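Local coordinates for protein xylooligosaccharide oxidase (Myceliophthora thermophila, PDB 5L6G) that oxidises the C1 hydroxyl of xylooligosaccharides and related sugars to lactones, passing the electrons through a bicovalently bound FAD to oxygen with release of hydrogen peroxide, at residues Ala127-Gly132 / Phe223-Phe228; Arg148-Gly153 / Gly177-Trp182. All blocks are in the same frame, centred on the assembly; numbering follows the deposited sequence.

The two contacts, whose centres lie about 10 Å apart, illustrate how one sheet of a flavin-binding domain can reach its cofactor from more than one strand. Strand 219-229, which pairs with 127-129 in interaction 1, also pairs with 148-149, where interaction 2 begins. Across this junction F228 N lies 2.8 Å from A149 O, a probable hydrogen bond, and T227 OG1 lies 2.8 Å from R148 NE, another. The rings of F225 and F150 stack, while F228 meets W182 edge-to-face. Both contacts arrive at the FAD: the side chain of P131 is about 4 Å from it, and 148-153 leads directly to substrate-binding T154 and flavin-linked C155.

Interaction 1: residues Ala127-Gly132 / Phe223-Phe228; sequences ATVQPG and FRFKTF. With NAG (2-acetamido-2-deoxy-beta-D-glucopyranose), chain B.
V129 and F225 meet at the apolar centre of this strand pair, where V129 CG2 approaches the ring atom F225 CD2 obliquely at 3.7 Å. With CG1 of V129 anti to the backbone N (chi1 178°), CG2 is left anti to the carbonyl carbon, and this is the methyl that touches the ring. F223, on the same face of the sheet, receives V129 O at its ring edge, in the ring plane, and CE1 of that edge lies 4.0 Å from P131 CA. Helix 160-165 packs on the two phenylalanines and helix 135-146 on A127 and V129, so this face belongs to the core of the PCMH-type FAD-binding domain, the axes of strands 127-129 and 223-225 running antiparallel at 152°. A127–F225 and V129–F223 are hydrogen-bonded pairs; V129 N reaches F223 O at 2.8 Å. The non-hydrogen-bonded pair T128–R224 turns to the other face, its side chains lying side by side with T128 OG1 3.6 Å from R224 CD. Beyond that methylene the guanidinium is held by S185 and in a salt bridge by D187. At the polar margin Q130 OE1 bonds to the backbone N of N117, and Q130 NE2 makes a weak bond of 3.3 Å to O7 of the N-acetylglucosamine. An alanine in place of Q130 would probably leave the N117 amide without this side-chain acceptor and the sugar's acetyl group freer to turn.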
ATOM      1  N   ALA A 127      10.148 -11.702  13.048  1.00 18.30           N
ATOM      2  CA  ALA A 127      10.418 -12.255  11.737  1.00 17.59           C
ATOM      3  C   ALA A 127      11.446 -11.410  11.025  1.00 16.83           C
ATOM      4  O   ALA A 127      11.280 -10.194  10.917  1.00 16.14           O
ATOM      5  CB  ALA A 127       9.155 -12.305  10.898  1.00 17.25           C
ATOM      6  N   THR A 128      12.486 -12.056  10.519  1.00 16.59           N
ATOM      7  CA  THR A 128      13.441 -11.382   9.656  1.00 16.44           C
ATOM      8  C   THR A 128      13.040 -11.626   8.201  1.00 15.87           C
ATOM      9  O   THR A 128      12.994 -12.767   7.728  1.00 15.93           O
ATOM     10  CB  THR A 128      14.880 -11.835   9.951  1.00 17.07           C
ATOM     11  OG1 THR A 128      15.157 -11.590  11.331  1.00 17.94           O
ATOM     12  CG2 THR A 128      15.885 -11.072   9.092  1.00 16.85           C
ATOM     13  N   VAL A 129      12.770 -10.541   7.493  1.00 15.12           N
ATOM     14  CA  VAL A 129      12.126 -10.637   6.203  1.00 14.97           C
ATOM     15  C   VAL A 129      12.968  -9.925   5.163  1.00 14.82           C
ATOM     16  O   VAL A 129      13.211  -8.733   5.266  1.00 14.51           O
ATOM     17  CB  VAL A 129      10.746  -9.981   6.246  1.00 14.51           C
ATOM     18  CG1 VAL A 129      10.092 -10.038   4.873  1.00 14.32           C
ATOM     19  CG2 VAL A 129       9.895 -10.637   7.334  1.00 14.80           C
ATOM     20  N   GLN A 130      13.394 -10.669   4.166  1.00 15.43           N
ATOM     21  CA  GLN A 130      14.114 -10.091   3.058  1.00 15.64           C
ATOM     22  C   GLN A 130      13.186  -9.222   2.226  1.00 15.32           C
ATOM     23  O   GLN A 130      11.977  -9.456   2.146  1.00 15.25           O
ATOM     24  CB  GLN A 130      14.747 -11.182   2.224  1.00 16.18           C
ATOM     25  CG  GLN A 130      15.895 -11.859   2.947  1.00 17.16           C
ATOM     26  CD  GLN A 130      16.749 -12.653   2.024  1.00 17.79           C
ATOM     27  OE1 GLN A 130      16.274 -13.577   1.366  1.00 17.79           O
ATOM     28  NE2 GLN A 130      18.041 -12.313   1.970  1.00 18.78           N
ATOM     29  N   PRO A 131      13.757  -8.206   1.582  1.00 15.06           N
ATOM     30  CA  PRO A 131      12.940  -7.123   1.089  1.00 14.62           C
ATOM     31  C   PRO A 131      12.156  -7.426  -0.176  1.00 14.13           C
ATOM     32  O   PRO A 131      11.314  -6.633  -0.549  1.00 14.58           O
ATOM     33  CB  PRO A 131      13.973  -6.026   0.821  1.00 14.50           C
ATOM     34  CG  PRO A 131      15.188  -6.769   0.446  1.00 15.13           C
ATOM     35  CD  PRO A 131      15.187  -7.946   1.390  1.00 15.52           C
ATOM     36  N   GLY A 132      12.475  -8.518  -0.857  1.00 14.12           N
ATOM     37  CA  GLY A 132      11.674  -8.985  -1.989  1.00 13.91           C
ATOM     38  C   GLY A 132      10.613  -9.994  -1.635  1.00 13.68           C
ATOM     39  O   GLY A 132       9.989 -10.549  -2.545  1.00 13.88           O
ATOM     40  N   PHE A 223      14.215  -6.381   6.692  1.00 14.29           N
ATOM     41  CA  PHE A 223      13.231  -5.936   7.672  1.00 14.43           C
ATOM     42  C   PHE A 223      13.211  -6.895   8.846  1.00 15.36           C
ATOM     43  O   PHE A 223      13.382  -8.091   8.662  1.00 15.28           O
ATOM     44  CB  PHE A 223      11.799  -5.988   7.092  1.00 13.94           C
ATOM     45  CG  PHE A 223      11.528  -4.991   6.019  1.00 13.41           C
ATOM     46  CD1 PHE A 223      11.829  -5.278   4.701  1.00 13.68           C
ATOM     47  CD2 PHE A 223      10.966  -3.758   6.315  1.00 13.29           C
ATOM     48  CE1 PHE A 223      11.570  -4.357   3.704  1.00 13.35           C
ATOM     49  CE2 PHE A 223      10.701  -2.832   5.317  1.00 12.97           C
ATOM     50  CZ  PHE A 223      11.000  -3.124   4.005  1.00 12.88           C
ATOM     51  N   ARG A 224      12.960  -6.376  10.046  1.00 16.31           N
ATOM     52  CA  ARG A 224      12.483  -7.214  11.150  1.00 17.78           C
ATOM     53  C   ARG A 224      11.098  -6.760  11.494  1.00 16.80           C
ATOM     54  O   ARG A 224      10.849  -5.560  11.667  1.00 16.72           O
ATOM     55  CB  ARG A 224      13.329  -7.111  12.418  1.00 19.71           C
ATOM     56  CG  ARG A 224      14.349  -8.205  12.574  1.00 22.24           C
ATOM     57  CD  ARG A 224      15.472  -7.996  11.610  1.00 23.93           C
ATOM     58  NE  ARG A 224      15.885  -6.601  11.596  1.00 25.97           N
ATOM     59  CZ  ARG A 224      16.734  -6.078  10.711  1.00 26.53           C
ATOM     60  NH1 ARG A 224      17.316  -6.857   9.787  1.00 26.85           N
ATOM     61  NH2 ARG A 224      17.033  -4.780  10.796  1.00 26.02           N
ATOM     62  N   PHE A 225      10.200  -7.725  11.598  1.00 16.34           N
ATOM     63  CA  PHE A 225       8.826  -7.453  11.920  1.00 15.92           C
ATOM     64  C   PHE A 225       8.493  -8.139  13.226  1.00 16.61           C
ATOM     65  O   PHE A 225       8.784  -9.319  13.406  1.00 16.87           O
ATOM     66  CB  PHE A 225       7.908  -8.012  10.828  1.00 15.37           C
ATOM     67  CG  PHE A 225       7.815  -7.145   9.601  1.00 14.55           C
ATOM     68  CD1 PHE A 225       6.864  -6.135   9.515  1.00 14.11           C
ATOM     69  CD2 PHE A 225       8.646  -7.360   8.533  1.00 14.45           C
ATOM     70  CE1 PHE A 225       6.767  -5.336   8.381  1.00 13.61           C
ATOM     71  CE2 PHE A 225       8.567  -6.569   7.405  1.00 13.84           C
ATOM     72  CZ  PHE A 225       7.623  -5.555   7.323  1.00 13.42           C
ATOM     73  N   LYS A 226       7.870  -7.398  14.132  1.00 17.07           N
ATOM     74  CA  LYS A 226       7.118  -8.012  15.214  1.00 18.17           C
ATOM     75  C   LYS A 226       5.902  -8.739  14.623  1.00 17.48           C
ATOM     76  O   LYS A 226       5.470  -8.472  13.487  1.00 15.78           O
ATOM     77  CB  LYS A 226       6.657  -6.952  16.211  1.00 19.72           C
ATOM     78  CG  LYS A 226       7.743  -6.537  17.185  1.00 21.94           C
ATOM     79  CD  LYS A 226       7.360  -5.295  17.994  1.00 23.81           C
ATOM     80  CE  LYS A 226       8.396  -5.033  19.088  1.00 25.91           C
ATOM     81  NZ  LYS A 226       8.261  -3.665  19.698  1.00 26.65           N
ATOM     82  N   THR A 227       5.342  -9.649  15.416  1.00 17.71           N
ATOM     83  CA  THR A 227       4.172 -10.385  14.992  1.00 17.50           C
ATOM     84  C   THR A 227       3.184 -10.498  16.143  1.00 18.10           C
ATOM     85  O   THR A 227       3.559 -10.349  17.303  1.00 18.81           O
ATOM     86  CB  THR A 227       4.538 -11.808  14.528  1.00 17.76           C
ATOM     87  OG1 THR A 227       5.056 -12.571  15.636  1.00 18.67           O
ATOM     88  CG2 THR A 227       5.539 -11.770  13.408  1.00 17.40           C
ATOM     89  N   PHE A 228       1.944 -10.808  15.806  1.00 18.01           N
ATOM     90  CA  PHE A 228       0.948 -11.207  16.800  1.00 18.66           C
ATOM     91  C   PHE A 228       0.610 -12.676  16.580  1.00 19.32           C
ATOM     92  O   PHE A 228       0.875 -13.221  15.514  1.00 18.78           O
ATOM     93  CB  PHE A 228      -0.301 -10.324  16.750  1.00 18.30           C
ATOM     94  CG  PHE A 228      -0.997 -10.292  15.412  1.00 17.67           C
ATOM     95  CD1 PHE A 228      -1.966 -11.234  15.089  1.00 17.94           C
ATOM     96  CD2 PHE A 228      -0.723  -9.273  14.488  1.00 17.07           C
ATOM     97  CE1 PHE A 228      -2.628 -11.181  13.869  1.00 17.50           C
ATOM     98  CE2 PHE A 228      -1.371  -9.217  13.267  1.00 16.60           C
ATOM     99  CZ  PHE A 228      -2.323 -10.179  12.951  1.00 17.00           C
TER
HETATM  100  C1  NAG B   1      17.289 -18.320   1.713  1.00 23.31           C
HETATM  101  C2  NAG B   1      18.611 -18.019   1.049  1.00 26.85           C
HETATM  102  C3  NAG B   1      19.251 -19.242   0.405  1.00 29.04           C
HETATM  103  C4  NAG B   1      19.181 -20.461   1.310  1.00 29.59           C
HETATM  104  C5  NAG B   1      17.781 -20.665   1.870  1.00 28.35           C
HETATM  105  C6  NAG B   1      17.828 -21.740   2.960  1.00 29.69           C
HETATM  106  C7  NAG B   1      18.741 -15.721   0.196  1.00 25.83           C
HETATM  107  C8  NAG B   1      18.448 -14.802  -0.947  1.00 25.95           C
HETATM  108  N2  NAG B   1      18.387 -16.991   0.046  1.00 26.39           N
HETATM  109  O3  NAG B   1      20.591 -18.890   0.155  1.00 30.91           O
HETATM  110  O4  NAG B   1      19.489 -21.642   0.587  1.00 34.38           O
HETATM  111  O5  NAG B   1      17.288 -19.497   2.475  1.00 24.15           O
HETATM  112  O6  NAG B   1      16.637 -21.723   3.714  1.00 32.78           O
HETATM  113  O7  NAG B   1      19.301 -15.261   1.186  1.00 27.21           O

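Interaction 2: residues Arg148-Gly153 / Gly177-Trp182; sequences RAFSHG and GLAVDW. With XYP (beta-D-xylopyranose), chain J; FAD (flavin-adenine dinucleotide), chain D.
F150 and W182 make the principal apolar contact, their side chains passing each other in opposing directions: F150 CB rests 3.6 Å above one face of the indole, toward its rim. The backbone N of S151 lies over the same face, and the opposite face carries a bound xylopyranose. F150 CG sits in the crowded position between backbone N and carbonyl carbon (chi1 66°). H152 CD2 lies 3.8 Å above one face of the F150 ring, while A179 CB sits at the ring edge.

Of the hydrogen bonds, one ties 148-153 to the loop after helix 173-176 and another lies beside the cofactor of this PCMH-type FAD-binding domain. S151 OG donates to G177 O over 2.7 Å, from 35° above the carbonyl plane; S173 OG also bonds this oxygen, where G177 leaves helix 173-176 with positive phi. H152 ND1 donates to G153 O at 3.0 Å, nearly straight at 171° and in the imidazole plane, and G153 CA comes to 3.4 Å from FAD O4. H163, hydrogen-bonded to G153 N, also bonds FAD.

A CA-H...O contact also links the segments, A179 CA lying 2.9 Å from S151 O. The xylopyranose beside W182, not the one in the pocket of T154, R272, E412 and Y451, has its C5 15.1 Å from FAD O2; its very short bond from O4 to D181 O is doubtful in detail.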
ATOM      1  N   ARG A 148       1.900 -17.281  13.573  1.00 21.18           N
ATOM      2  CA  ARG A 148       2.056 -15.855  13.777  1.00 20.31           C
ATOM      3  C   ARG A 148       1.602 -15.128  12.543  1.00 19.25           C
ATOM      4  O   ARG A 148       1.412 -15.736  11.484  1.00 19.12           O
ATOM      5  CB  ARG A 148       3.520 -15.502  14.047  1.00 20.38           C
ATOM      6  CG  ARG A 148       4.151 -16.280  15.185  1.00 21.42           C
ATOM      7  CD  ARG A 148       3.449 -16.005  16.505  1.00 22.08           C
ATOM      8  NE  ARG A 148       3.679 -14.637  16.969  1.00 21.88           N
ATOM      9  CZ  ARG A 148       3.465 -14.211  18.212  1.00 22.45           C
ATOM     10  NH1 ARG A 148       2.986 -15.032  19.147  1.00 23.18           N
ATOM     11  NH2 ARG A 148       3.723 -12.949  18.521  1.00 22.09           N
ATOM     12  N   ALA A 149       1.436 -13.817  12.688  1.00 18.40           N
ATOM     13  CA  ALA A 149       1.104 -12.951  11.580  1.00 17.23           C
ATOM     14  C   ALA A 149       1.517 -11.540  11.907  1.00 16.69           C
ATOM     15  O   ALA A 149       1.800 -11.215  13.059  1.00 16.59           O
ATOM     16  CB  ALA A 149      -0.393 -12.989  11.307  1.00 17.24           C
ATOM     17  N   PHE A 150       1.559 -10.700  10.877  1.00 15.98           N
ATOM     18  CA  PHE A 150       1.460  -9.272  11.101  1.00 15.75           C
ATOM     19  C   PHE A 150       0.361  -8.673  10.221  1.00 15.12           C
ATOM     20  O   PHE A 150      -0.257  -9.388   9.404  1.00 15.58           O
ATOM     21  CB  PHE A 150       2.806  -8.534  11.042  1.00 15.58           C
ATOM     22  CG  PHE A 150       3.490  -8.502   9.704  1.00 15.18           C
ATOM     23  CD1 PHE A 150       3.191  -7.527   8.768  1.00 14.58           C
ATOM     24  CD2 PHE A 150       4.544  -9.371   9.445  1.00 15.52           C
ATOM     25  CE1 PHE A 150       3.871  -7.469   7.564  1.00 14.33           C
ATOM     26  CE2 PHE A 150       5.239  -9.315   8.244  1.00 15.38           C
ATOM     27  CZ  PHE A 150       4.902  -8.358   7.305  1.00 14.57           C
ATOM     28  N   SER A 151       0.046  -7.404  10.448  1.00 14.39           N
ATOM     29  CA  SER A 151      -1.033  -6.770   9.709  1.00 13.92           C
ATOM     30  C   SER A 151      -0.548  -6.269   8.347  1.00 13.57           C
ATOM     31  O   SER A 151       0.344  -5.451   8.274  1.00 12.98           O
ATOM     32  CB  SER A 151      -1.592  -5.603  10.517  1.00 13.94           C
ATOM     33  OG  SER A 151      -2.832  -5.183   9.980  1.00 13.74           O
ATOM     34  N   HIS A 152      -1.142  -6.767   7.263  1.00 13.84           N
ATOM     35  CA  HIS A 152      -0.772  -6.315   5.935  1.00 13.68           C
ATOM     36  C   HIS A 152      -1.944  -6.385   4.966  1.00 13.82           C
ATOM     37  O   HIS A 152      -3.025  -6.851   5.307  1.00 14.10           O
ATOM     38  CB  HIS A 152       0.431  -7.096   5.401  1.00 13.86           C
ATOM     39  CG  HIS A 152       0.271  -8.588   5.450  1.00 14.29           C
ATOM     40  ND1 HIS A 152      -0.583  -9.275   4.614  1.00 14.32           N
ATOM     41  CD2 HIS A 152       0.897  -9.525   6.204  1.00 14.75           C
ATOM     42  CE1 HIS A 152      -0.506 -10.569   4.878  1.00 15.05           C
ATOM     43  NE2 HIS A 152       0.393 -10.749   5.833  1.00 15.16           N
ATOM     44  N   GLY A 153      -1.699  -5.926   3.743  1.00 13.61           N
ATOM     45  CA  GLY A 153      -2.697  -5.845   2.729  1.00 14.07           C
ATOM     46  C   GLY A 153      -3.126  -7.202   2.221  1.00 15.03           C
ATOM     47  O   GLY A 153      -2.568  -8.228   2.574  1.00 15.53           O
ATOM     48  N   GLY A 177      -3.474  -2.460  12.941  1.00 12.93           N
ATOM     49  CA  GLY A 177      -2.698  -1.377  12.372  1.00 12.82           C
ATOM     50  C   GLY A 177      -2.214  -1.661  10.976  1.00 12.51           C
ATOM     51  O   GLY A 177      -2.711  -2.553  10.284  1.00 12.84           O
ATOM     52  N   LEU A 178      -1.273  -0.856  10.536  1.00 12.46           N
ATOM     53  CA  LEU A 178      -0.781  -0.949   9.173  1.00 12.06           C
ATOM     54  C   LEU A 178       0.437  -1.858   9.169  1.00 12.32           C
ATOM     55  O   LEU A 178       1.014  -2.111  10.217  1.00 12.79           O
ATOM     56  CB  LEU A 178      -0.406   0.432   8.648  1.00 11.84           C
ATOM     57  CG  LEU A 178      -1.528   1.467   8.604  1.00 11.63           C
ATOM     58  CD1 LEU A 178      -0.987   2.835   8.224  1.00 11.45           C
ATOM     59  CD2 LEU A 178      -2.614   1.018   7.644  1.00 11.45           C
ATOM     60  N   ALA A 179       0.840  -2.324   7.991  1.00 12.05           N
ATOM     61  CA  ALA A 179       2.068  -3.124   7.875  1.00 12.18           C
ATOM     62  C   ALA A 179       3.267  -2.379   8.454  1.00 12.33           C
ATOM     63  O   ALA A 179       4.093  -2.970   9.152  1.00 12.63           O
ATOM     64  CB  ALA A 179       2.321  -3.498   6.421  1.00 11.77           C
ATOM     65  N   VAL A 180       3.345  -1.080   8.168  1.00 12.08           N
ATOM     66  CA  VAL A 180       4.409  -0.215   8.662  1.00 12.38           C
ATOM     67  C   VAL A 180       4.522  -0.225  10.196  1.00 13.03           C
ATOM     68  O   VAL A 180       5.595  -0.052  10.760  1.00 13.02           O
ATOM     69  CB  VAL A 180       4.243   1.229   8.145  1.00 12.14           C
ATOM     70  CG1 VAL A 180       3.081   1.949   8.811  1.00 12.31           C
ATOM     71  CG2 VAL A 180       5.514   2.008   8.350  1.00 12.39           C
ATOM     72  N   ASP A 181       3.417  -0.487  10.862  1.00 13.11           N
ATOM     73  CA  ASP A 181       3.389  -0.531  12.325  1.00 14.11           C
ATOM     74  C   ASP A 181       4.017  -1.760  12.939  1.00 14.33           C
ATOM     75  O   ASP A 181       4.235  -1.819  14.157  1.00 15.14           O
ATOM     76  CB  ASP A 181       1.946  -0.399  12.802  1.00 14.54           C
ATOM     77  CG  ASP A 181       1.344   0.929  12.414  1.00 14.51           C
ATOM     78  OD1 ASP A 181       2.094   1.926  12.475  1.00 15.04           O
ATOM     79  OD2 ASP A 181       0.148   0.979  12.050  1.00 14.29           O
ATOM     80  N   TRP A 182       4.300  -2.761  12.116  1.00 13.82           N
ATOM     81  CA  TRP A 182       4.896  -3.994  12.625  1.00 14.01           C
ATOM     82  C   TRP A 182       6.399  -4.041  12.375  1.00 14.07           C
ATOM     83  O   TRP A 182       7.084  -4.952  12.846  1.00 14.32           O
ATOM     84  CB  TRP A 182       4.138  -5.189  12.050  1.00 13.82           C
ATOM     85  CG  TRP A 182       2.824  -5.156  12.624  1.00 13.69           C
ATOM     86  CD1 TRP A 182       1.760  -4.465  12.170  1.00 13.23           C
ATOM     87  CD2 TRP A 182       2.436  -5.735  13.865  1.00 14.10           C
ATOM     88  NE1 TRP A 182       0.714  -4.583  13.040  1.00 13.25           N
ATOM     89  CE2 TRP A 182       1.101  -5.372  14.089  1.00 13.98           C
ATOM     90  CE3 TRP A 182       3.094  -6.533  14.813  1.00 14.72           C
ATOM     91  CZ2 TRP A 182       0.393  -5.794  15.202  1.00 14.45           C
ATOM     92  CZ3 TRP A 182       2.390  -6.947  15.917  1.00 15.27           C
ATOM     93  CH2 TRP A 182       1.056  -6.575  16.108  1.00 15.17           C
TER
HETATM   94  O1  XYP J 511      -2.056  -2.726  18.024  1.00 54.54           O
HETATM   95  C1  XYP J 511      -0.772  -2.117  17.835  1.00 53.95           C
HETATM   96  C2  XYP J 511       0.328  -3.064  18.316  1.00 53.32           C
HETATM   97  C3  XYP J 511       1.718  -2.534  17.967  1.00 53.98           C
HETATM   98  C4  XYP J 511       1.767  -2.074  16.510  1.00 52.79           C
HETATM   99  C5  XYP J 511       0.607  -1.132  16.191  1.00 52.58           C
HETATM  100  O2  XYP J 511       0.192  -3.219  19.733  1.00 55.44           O
HETATM  101  O3  XYP J 511       2.726  -3.537  18.194  1.00 52.07           O
HETATM  102  O4  XYP J 511       3.016  -1.419  16.266  1.00 55.30           O
HETATM  103  O5  XYP J 511      -0.616  -1.807  16.447  1.00 53.29           O
HETATM  104  PA  FAD D 501       7.279  -1.811  -5.918  1.00  9.98           P
HETATM  105  O1A FAD D 501       8.374  -2.848  -6.007  1.00  9.87           O
HETATM  106  O2A FAD D 501       6.723  -1.311  -7.213  1.00  8.78           O
HETATM  107  O5B FAD D 501       7.709  -0.651  -4.948  1.00 10.20           O
HETATM  108  C5B FAD D 501       6.874   0.465  -4.624  1.00  9.94           C
HETATM  109  C4B FAD D 501       7.724   1.613  -4.129  1.00  9.91           C
HETATM  110  O4B FAD D 501       8.442   1.202  -2.963  1.00  9.88           O
HETATM  111  C3B FAD D 501       8.769   2.051  -5.142  1.00  9.73           C
HETATM  112  O3B FAD D 501       9.020   3.432  -4.986  1.00 10.14           O
HETATM  113  C2B FAD D 501       9.995   1.278  -4.731  1.00 10.08           C
HETATM  114  O2B FAD D 501      11.213   1.847  -5.196  1.00  9.78           O
HETATM  115  C1B FAD D 501       9.848   1.275  -3.226  1.00  9.71           C
HETATM  116  N9A FAD D 501      10.537   0.121  -2.645  1.00  9.44           N
HETATM  117  C8A FAD D 501      10.368  -1.170  -2.918  1.00  9.69           C
HETATM  118  N7A FAD D 501      11.212  -1.932  -2.182  1.00  9.57           N
HETATM  119  C5A FAD D 501      11.903  -1.077  -1.428  1.00  9.58           C
HETATM  120  C6A FAD D 501      12.979  -1.212  -0.449  1.00  9.84           C
HETATM  121  N6A FAD D 501      13.391  -2.461  -0.161  1.00 10.53           N
HETATM  122  N1A FAD D 501      13.479  -0.081   0.089  1.00  9.97           N
HETATM  123  C2A FAD D 501      13.032   1.142  -0.209  1.00  9.65           C
HETATM  124  N3A FAD D 501      12.028   1.340  -1.115  1.00 10.02           N
HETATM  125  C4A FAD D 501      11.461   0.266  -1.729  1.00  9.59           C
HETATM  126  N1  FAD D 501      -2.049  -1.681  -0.669  1.00 12.22           N
HETATM  127  C2  FAD D 501      -2.676  -1.672   0.549  1.00 12.68           C
HETATM  128  O2  FAD D 501      -2.381  -0.770   1.382  1.00 12.95           O
HETATM  129  N3  FAD D 501      -3.572  -2.634   0.877  1.00 12.61           N
HETATM  130  C4  FAD D 501      -3.892  -3.651   0.040  1.00 13.12           C
HETATM  131  O4  FAD D 501      -4.727  -4.554   0.330  1.00 13.36           O
HETATM  132  C4X FAD D 501      -3.263  -3.724  -1.296  1.00 13.12           C
HETATM  133  N5  FAD D 501      -3.528  -4.707  -2.205  1.00 13.90           N
HETATM  134  C5X FAD D 501      -2.907  -4.779  -3.441  1.00 14.20           C
HETATM  135  C6  FAD D 501      -3.164  -5.809  -4.355  1.00 14.73           C
HETATM  136  C7  FAD D 501      -2.517  -5.819  -5.602  1.00 14.05           C
HETATM  137  C7M FAD D 501      -2.839  -6.935  -6.565  1.00 14.98           C
HETATM  138  C8  FAD D 501      -1.505  -4.765  -5.959  1.00 12.58           C
HETATM  139  C8M FAD D 501      -0.734  -4.794  -7.274  1.00 12.15           C
HETATM  140  C9  FAD D 501      -1.258  -3.762  -5.029  1.00 12.50           C
HETATM  141  C9A FAD D 501      -1.926  -3.713  -3.792  1.00 12.43           C
HETATM  142  N10 FAD D 501      -1.696  -2.681  -2.844  1.00 12.32           N
HETATM  143  C10 FAD D 501      -2.321  -2.637  -1.595  1.00 12.53           C
HETATM  144  C1' FAD D 501      -0.762  -1.591  -3.103  1.00 11.38           C
HETATM  145  C2' FAD D 501       0.614  -1.884  -2.593  1.00 10.51           C
HETATM  146  O2' FAD D 501       0.596  -1.669  -1.179  1.00 10.41           O
HETATM  147  C3' FAD D 501       1.528  -0.854  -3.233  1.00 10.29           C
HETATM  148  O3' FAD D 501       1.459  -0.921  -4.662  1.00  9.90           O
HETATM  149  C4' FAD D 501       2.961  -1.126  -2.768  1.00 10.07           C
HETATM  150  O4' FAD D 501       3.678   0.117  -2.728  1.00 10.84           O
HETATM  151  C5' FAD D 501       3.609  -2.129  -3.688  1.00 10.24           C
HETATM  152  O5' FAD D 501       4.782  -2.660  -3.067  1.00 10.12           O
HETATM  153  P   FAD D 501       5.786  -3.459  -3.986  1.00  9.81           P
HETATM  154  O1P FAD D 501       7.049  -3.775  -3.248  1.00  9.44           O
HETATM  155  O2P FAD D 501       5.076  -4.601  -4.640  1.00  9.63           O
HETATM  156  O3P FAD D 501       5.983  -2.427  -5.194  1.00  9.76           O